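Local coordinates for pyruvate kinase (Toxoplasma gondii, PDB 3GG8), which catalyses the last step of glycolysis, transferring the phosphoryl group of phosphoenolpyruvate to ADP to give pyruvate and ATP, at residues C42-C48 / T350-P356; L54-D59 / A87-R91; M315-I320 / L346-T350. One frame throughout, in Å; residues are numbered along the deposited sequence.

Interaction 1 of 3, residues C42-C48 / T350-P356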
# COMPACT_ATOMS: atom_id res chain seq x y z
N CYS C 42 -16.28 -12.22 -35.10
CA CYS C 42 -17.52 -12.35 -35.89
C CYS C 42 -17.57 -13.68 -36.60
O CYS C 42 -16.60 -14.12 -37.22
CB CYS C 42 -17.61 -11.23 -36.92
SG CYS C 42 -17.68 -9.58 -36.18
N THR C 43 -18.72 -14.34 -36.45
CA THR C 43 -18.98 -15.63 -37.09
C THR C 43 -19.48 -15.38 -38.51
O THR C 43 -20.42 -14.61 -38.72
CB THR C 43 -20.00 -16.46 -36.28
OG1 THR C 43 -19.48 -16.66 -34.97
CG2 THR C 43 -20.27 -17.83 -36.91
N MET C 44 -18.83 -16.05 -39.46
CA MET C 44 -19.18 -15.98 -40.86
C MET C 44 -20.46 -16.76 -41.11
O MET C 44 -20.73 -17.74 -40.41
CB MET C 44 -18.06 -16.63 -41.68
CG MET C 44 -16.72 -15.96 -41.47
SD MET C 44 -16.71 -14.24 -42.07
CE MET C 44 -17.34 -13.27 -40.68
N GLY C 45 -21.23 -16.34 -42.10
CA GLY C 45 -22.50 -16.99 -42.42
C GLY C 45 -23.20 -16.27 -43.55
O GLY C 45 -22.67 -15.30 -44.08
N PRO C 46 -24.41 -16.73 -43.93
CA PRO C 46 -25.14 -16.15 -45.08
C PRO C 46 -25.41 -14.65 -44.98
O PRO C 46 -25.42 -13.94 -46.00
CB PRO C 46 -26.47 -16.93 -45.10
CG PRO C 46 -26.19 -18.21 -44.40
CD PRO C 46 -25.15 -17.86 -43.33
N ALA C 47 -25.66 -14.17 -43.76
CA ALA C 47 -25.96 -12.77 -43.52
C ALA C 47 -24.75 -11.86 -43.79
O ALA C 47 -24.92 -10.66 -44.01
CB ALA C 47 -26.45 -12.58 -42.11
N CYS C 48 -23.54 -12.44 -43.78
CA CYS C 48 -22.34 -11.67 -44.12
C CYS C 48 -21.54 -12.41 -45.17
O CYS C 48 -20.31 -12.38 -45.19
CB CYS C 48 -21.50 -11.31 -42.90
SG CYS C 48 -20.93 -12.66 -41.86
N THR C 350 -24.30 -12.20 -36.58
CA THR C 350 -23.57 -11.88 -37.84
C THR C 350 -23.71 -13.01 -38.89
O THR C 350 -23.70 -12.75 -40.09
CB THR C 350 -22.02 -11.59 -37.62
OG1 THR C 350 -21.38 -12.70 -36.98
CG2 THR C 350 -21.78 -10.35 -36.78
N ALA C 351 -23.82 -14.26 -38.43
CA ALA C 351 -23.96 -15.39 -39.35
C ALA C 351 -25.34 -15.42 -40.04
O ALA C 351 -25.44 -15.64 -41.25
CB ALA C 351 -23.65 -16.72 -38.64
N ASN C 352 -26.38 -15.19 -39.24
CA ASN C 352 -27.75 -15.39 -39.65
C ASN C 352 -28.60 -14.18 -39.24
O ASN C 352 -29.81 -14.30 -39.02
CB ASN C 352 -28.34 -16.64 -38.96
CG ASN C 352 -27.47 -17.87 -39.10
OD1 ASN C 352 -27.00 -18.42 -38.10
ND2 ASN C 352 -27.27 -18.33 -40.33
N GLY C 353 -27.99 -13.01 -39.12
CA GLY C 353 -28.70 -11.87 -38.56
C GLY C 353 -29.22 -10.92 -39.62
O GLY C 353 -28.66 -10.88 -40.71
N GLU C 354 -30.27 -10.15 -39.30
CA GLU C 354 -30.75 -9.12 -40.22
C GLU C 354 -29.89 -7.85 -40.21
O GLU C 354 -29.98 -7.04 -41.13
CB GLU C 354 -32.22 -8.77 -39.95
CG GLU C 354 -33.25 -9.79 -40.45
CD GLU C 354 -33.16 -10.06 -41.95
OE1 GLU C 354 -33.10 -9.09 -42.73
OE2 GLU C 354 -33.15 -11.25 -42.35
N PHE C 355 -29.06 -7.69 -39.19
CA PHE C 355 -28.25 -6.48 -39.02
C PHE C 355 -26.78 -6.81 -38.67
O PHE C 355 -26.29 -6.39 -37.62
CB PHE C 355 -28.88 -5.56 -37.96
CG PHE C 355 -30.34 -5.26 -38.21
CD1 PHE C 355 -30.71 -4.21 -39.08
CD2 PHE C 355 -31.34 -6.01 -37.60
CE1 PHE C 355 -32.07 -3.93 -39.33
CE2 PHE C 355 -32.71 -5.73 -37.83
CZ PHE C 355 -33.07 -4.68 -38.71
N PRO C 356 -26.07 -7.55 -39.55
CA PRO C 356 -24.71 -7.92 -39.18
C PRO C 356 -23.78 -6.73 -38.89
O PRO C 356 -23.07 -6.78 -37.88
CB PRO C 356 -24.20 -8.74 -40.38
CG PRO C 356 -25.16 -8.47 -41.50
CD PRO C 356 -26.47 -8.09 -40.86
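At the seam of the (βα)8 barrel, where strand 39-43 lies beside the last strand, 343-346, the loop after T43 folds over the end of the short helix 348-351. T350 OG1 donates to T43 O (2.8 Å), lying in the carbonyl plane on a lone pair. The torsion that permits this sets OG1 between T350's own backbone N and carbonyl carbon (chi1 57°). T43's own hydroxyl turns elsewhere, to L346 O and R66 NH1. Next along the loop, A47 N gives a nearly straight bond to A351 O (2.9 Å, N-H...O 166°), approaching from above the carbonyl plane. Such helix-end carbonyls lack an in-helix donor, and here the first loop of the barrel supplies one, in the short 3-10 segment 46-47. G45 passes within 3.8 Å of A351, CA to CA, and its CA-H also faces A351 O. P46 CD closes on the same carbonyl oxygen at 3.1 Å. The methyl of A47 sits over the backbone beyond the helix, CB 3.1 Å from G353 O, while the P356 ring brings CG to 3.3 Å from A47 O. A351 CB packs against T43 CG2.

Interaction 2 of 3, residues L54-D59 / A87-R91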
# COMPACT_ATOMS: atom_id res chain seq x y z
N LEU C 54 -18.65 -7.76 -45.56
CA LEU C 54 -17.43 -8.07 -44.82
C LEU C 54 -16.56 -6.82 -44.66
O LEU C 54 -16.03 -6.55 -43.58
CB LEU C 54 -16.65 -9.20 -45.49
CG LEU C 54 -17.24 -10.61 -45.44
CD1 LEU C 54 -16.39 -11.55 -46.28
CD2 LEU C 54 -17.41 -11.12 -43.98
N VAL C 55 -16.42 -6.06 -45.75
CA VAL C 55 -15.70 -4.79 -45.71
C VAL C 55 -16.33 -3.82 -44.70
O VAL C 55 -15.62 -3.26 -43.86
CB VAL C 55 -15.60 -4.16 -47.11
CG1 VAL C 55 -15.16 -2.71 -47.01
CG2 VAL C 55 -14.64 -4.95 -47.97
N LYS C 56 -17.65 -3.66 -44.77
CA LYS C 56 -18.39 -2.82 -43.81
C LYS C 56 -18.20 -3.29 -42.37
O LYS C 56 -18.22 -2.50 -41.44
CB LYS C 56 -19.87 -2.79 -44.14
CG LYS C 56 -20.21 -1.95 -45.36
CD LYS C 56 -21.69 -1.97 -45.68
CE LYS C 56 -21.95 -1.26 -46.99
NZ LYS C 56 -23.40 -1.15 -47.27
N MET C 57 -18.00 -4.59 -42.20
CA MET C 57 -17.76 -5.17 -40.89
C MET C 57 -16.35 -4.90 -40.39
O MET C 57 -16.16 -4.69 -39.21
CB MET C 57 -18.07 -6.66 -40.89
CG MET C 57 -19.56 -6.90 -40.83
SD MET C 57 -20.01 -8.57 -41.22
CE MET C 57 -19.46 -9.47 -39.78
N ILE C 58 -15.37 -4.90 -41.30
CA ILE C 58 -14.03 -4.48 -40.94
C ILE C 58 -14.07 -3.05 -40.39
O ILE C 58 -13.52 -2.78 -39.31
CB ILE C 58 -13.05 -4.55 -42.12
CG1 ILE C 58 -12.83 -6.00 -42.57
CG2 ILE C 58 -11.72 -3.86 -41.74
CD1 ILE C 58 -12.09 -6.12 -43.88
N ASP C 59 -14.70 -2.13 -41.13
CA ASP C 59 -14.76 -0.71 -40.72
C ASP C 59 -15.45 -0.58 -39.37
O ASP C 59 -15.12 0.29 -38.59
CB ASP C 59 -15.48 0.18 -41.76
CG ASP C 59 -14.78 0.21 -43.10
OD1 ASP C 59 -13.56 -0.09 -43.16
OD2 ASP C 59 -15.45 0.55 -44.11
N ALA C 87 -12.23 -9.07 -49.26
CA ALA C 87 -12.49 -7.95 -48.36
C ALA C 87 -11.18 -7.28 -47.90
O ALA C 87 -11.06 -6.06 -47.90
CB ALA C 87 -13.30 -8.41 -47.15
N MET C 88 -10.20 -8.10 -47.54
CA MET C 88 -8.89 -7.61 -47.10
C MET C 88 -8.11 -6.94 -48.22
O MET C 88 -7.19 -6.17 -47.94
CB MET C 88 -8.07 -8.76 -46.50
CG MET C 88 -8.56 -9.23 -45.12
SD MET C 88 -7.59 -10.62 -44.46
CE MET C 88 -5.94 -9.92 -44.46
N LYS C 89 -8.46 -7.22 -49.47
CA LYS C 89 -7.82 -6.54 -50.60
C LYS C 89 -8.30 -5.09 -50.69
O LYS C 89 -7.56 -4.21 -51.11
CB LYS C 89 -8.05 -7.29 -51.90
CG LYS C 89 -7.06 -8.42 -52.08
CD LYS C 89 -7.49 -9.41 -53.14
CE LYS C 89 -6.36 -10.38 -53.44
NZ LYS C 89 -6.85 -11.75 -53.70
N GLN C 90 -9.53 -4.87 -50.24
CA GLN C 90 -10.14 -3.54 -50.20
C GLN C 90 -9.69 -2.76 -48.97
O GLN C 90 -9.79 -1.54 -48.94
CB GLN C 90 -11.67 -3.67 -50.22
CG GLN C 90 -12.21 -4.38 -51.44
CD GLN C 90 -13.66 -4.04 -51.72
OE1 GLN C 90 -14.15 -2.98 -51.33
NE2 GLN C 90 -14.35 -4.93 -52.42
N ARG C 91 -9.22 -3.49 -47.96
CA ARG C 91 -8.68 -2.91 -46.73
C ARG C 91 -7.30 -3.52 -46.47
O ARG C 91 -7.17 -4.49 -45.72
CB ARG C 91 -9.61 -3.18 -45.55
CG ARG C 91 -11.01 -2.58 -45.69
CD ARG C 91 -11.02 -1.08 -45.43
NE ARG C 91 -12.34 -0.48 -45.67
CZ ARG C 91 -12.77 -0.05 -46.86
NH1 ARG C 91 -12.01 -0.13 -47.95
NH2 ARG C 91 -13.99 0.47 -46.96
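V55 carries the tight part of this contact, its two methyls splitting between A87 and R91. CG2 rests on the A87 backbone, 3.7 Å from A87 CA, while CG1 is set opposite V55's backbone N (chi1 166°) and lies over one face of the R91 guanidinium, 3.4 Å from R91 NH2 and displaced toward the rim of the group. The A87 methyl fits among L54 CB, V55 CG2 and the more distant I58 CD1; with so small a side chain here the backbones come close, V55 CA and A87 CA standing 5.2 Å apart. Toward solvent the packing gives way to charge. D59 and R91 form a side-on, two-pronged salt bridge: R91 NE meets D59 OD1 at 2.8 Å and R91 NH2 meets D59 OD2 at 3.2 Å, each on the syn lone pair. Carboxylate and guanidinium are only 8° from coplanar. A bend at chi2 (-77°) turns the guanidinium across V55 to D59, and R91 NH1 bonds to Q90 O at 2.8 Å, so three bonds fix the rotation of the group. I58 CD1 touches the aliphatic part of R91 more loosely, at 4.1 Å from CG, and Q90 grazes V55 CG2 at the exposed margin. Helices 51-60 and 74-90 follow successive strands, 39-43 and 62-68; this is the packing of neighbouring outer helices in a (βα)8, or TIM, barrel.

Interaction 3 of 3, residues M315-I320 / L346-T350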
# COMPACT_ATOMS: atom_id res chain seq x y z
N MET C 315 -24.77 -13.21 -26.39
CA MET C 315 -24.21 -11.87 -26.28
C MET C 315 -25.20 -10.77 -26.66
O MET C 315 -25.72 -10.06 -25.79
CB MET C 315 -22.92 -11.77 -27.12
CG MET C 315 -21.79 -12.66 -26.58
SD MET C 315 -21.10 -12.06 -25.01
CE MET C 315 -19.87 -10.95 -25.67
N LEU C 316 -25.50 -10.67 -27.95
CA LEU C 316 -26.45 -9.70 -28.47
C LEU C 316 -27.52 -10.40 -29.31
O LEU C 316 -27.81 -9.99 -30.44
CB LEU C 316 -25.69 -8.68 -29.34
CG LEU C 316 -25.20 -7.32 -28.84
CD1 LEU C 316 -24.87 -7.28 -27.38
CD2 LEU C 316 -24.02 -6.84 -29.68
N GLU C 317 -28.14 -11.43 -28.75
CA GLU C 317 -28.91 -12.36 -29.56
C GLU C 317 -30.20 -11.80 -30.16
O GLU C 317 -30.61 -12.24 -31.24
CB GLU C 317 -29.09 -13.72 -28.86
CG GLU C 317 -27.72 -14.37 -28.61
CD GLU C 317 -27.65 -15.88 -28.82
OE1 GLU C 317 -28.67 -16.56 -28.56
OE2 GLU C 317 -26.55 -16.39 -29.22
N SER C 318 -30.79 -10.80 -29.50
CA SER C 318 -32.01 -10.17 -30.00
C SER C 318 -31.77 -9.38 -31.29
O SER C 318 -32.71 -9.08 -32.02
CB SER C 318 -32.61 -9.25 -28.94
OG SER C 318 -31.90 -8.03 -28.86
N MET C 319 -30.51 -9.05 -31.56
CA MET C 319 -30.15 -8.29 -32.76
C MET C 319 -30.12 -9.12 -34.05
O MET C 319 -29.94 -8.59 -35.15
CB MET C 319 -28.82 -7.56 -32.56
CG MET C 319 -28.89 -6.44 -31.52
SD MET C 319 -27.38 -5.45 -31.55
CE MET C 319 -27.71 -4.34 -32.92
N ILE C 320 -30.28 -10.44 -33.91
CA ILE C 320 -30.55 -11.29 -35.05
C ILE C 320 -31.78 -10.76 -35.80
O ILE C 320 -31.87 -10.87 -37.02
CB ILE C 320 -30.76 -12.77 -34.63
CG1 ILE C 320 -29.43 -13.38 -34.23
CG2 ILE C 320 -31.41 -13.58 -35.77
CD1 ILE C 320 -29.54 -14.64 -33.41
N LEU C 346 -19.58 -12.48 -31.58
CA LEU C 346 -20.89 -12.54 -32.20
C LEU C 346 -21.05 -13.87 -32.93
O LEU C 346 -20.12 -14.35 -33.63
CB LEU C 346 -21.11 -11.35 -33.15
CG LEU C 346 -21.12 -9.97 -32.44
CD1 LEU C 346 -21.04 -8.79 -33.44
CD2 LEU C 346 -22.30 -9.79 -31.47
N SER C 347 -22.21 -14.48 -32.73
CA SER C 347 -22.48 -15.78 -33.35
C SER C 347 -23.53 -15.63 -34.43
O SER C 347 -23.20 -15.19 -35.54
CB SER C 347 -22.85 -16.83 -32.30
OG SER C 347 -21.71 -17.10 -31.48
N GLY C 348 -24.77 -16.00 -34.13
CA GLY C 348 -25.88 -15.89 -35.08
C GLY C 348 -26.16 -14.45 -35.51
O GLY C 348 -26.68 -14.22 -36.63
N GLU C 349 -25.84 -13.49 -34.64
CA GLU C 349 -26.09 -12.07 -34.93
C GLU C 349 -25.47 -11.64 -36.26
O GLU C 349 -26.04 -10.80 -36.95
CB GLU C 349 -25.60 -11.16 -33.80
CG GLU C 349 -26.15 -11.48 -32.40
CD GLU C 349 -25.19 -12.35 -31.56
OE1 GLU C 349 -25.11 -12.15 -30.33
OE2 GLU C 349 -24.52 -13.24 -32.13
N THR C 350 -24.30 -12.20 -36.58
CA THR C 350 -23.57 -11.88 -37.84
C THR C 350 -23.71 -13.01 -38.89
O THR C 350 -23.70 -12.75 -40.09
CB THR C 350 -22.02 -11.59 -37.62
OG1 THR C 350 -21.38 -12.70 -36.98
CG2 THR C 350 -21.78 -10.35 -36.78
O HOH W 1 -24.27 -14.39 -29.30
O HOH W 2 -28.03 -9.14 -36.88
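E349 lays its side chain along the backbone of L316, with CG 3.0 Å from L316 O and the carboxylate continuing past the peptide to L316 N. The chain bends at chi2 (97°), which brings OE1 to L316 N at 2.8 Å; the N-H meets this oxygen nearly along its C-O axis. The other oxygen turns back to its own segment, E349 OE2 accepting from S347 N at 2.7 Å, again almost end-on. One carboxylate thus ties the loop after strand 309-312 to the turn leading into helix 348-351. A water donates to E349 OE1 at 2.6 Å and to E317 OE2, and accepts from M315 N. Beside these polar bonds, L316 CD2 meets L346 CD2 at 3.9 Å, the two leucines crossing at a slant. On the other flank I320 CG1 lies on the first turn of the helix, 3.6 Å from E349 N, where G348 presents bare backbone. A second water joins M319 O to E349 O, donating to both, and the loop's I320 also pairs with E354 through the backbone. E317 and E349 set their carboxylate planes at right angles, OE2 of the first 4.6 Å from OE1 of the second. With a backbone N-H on each oxygen and a water on OE1, the buried E349 carboxylate is held against rotation and joins the two loops through polar bonds.

All three contacts lie in the barrel domain. Interactions 1 and 3, centres about 8 Å apart, share T350 and both use helix 348-351, which follows the last barrel strand, 343-346. Interaction 1 joins that helix to the loop after the first strand, 39-43, across the closure of the barrel; interaction 3 joins it to the loop after the seventh strand, 309-312. Interaction 2, its centre about 14 Å from that of interaction 1, pairs the helices following strands one and two, and M57 CE reaches T350 CG2. Along the chain, interaction 2 falls between the segments of interaction 1, and interaction 3 runs up to the shared T350. Together they join elements following the first, second, seventh and eighth strands, on both sides of the barrel's closure.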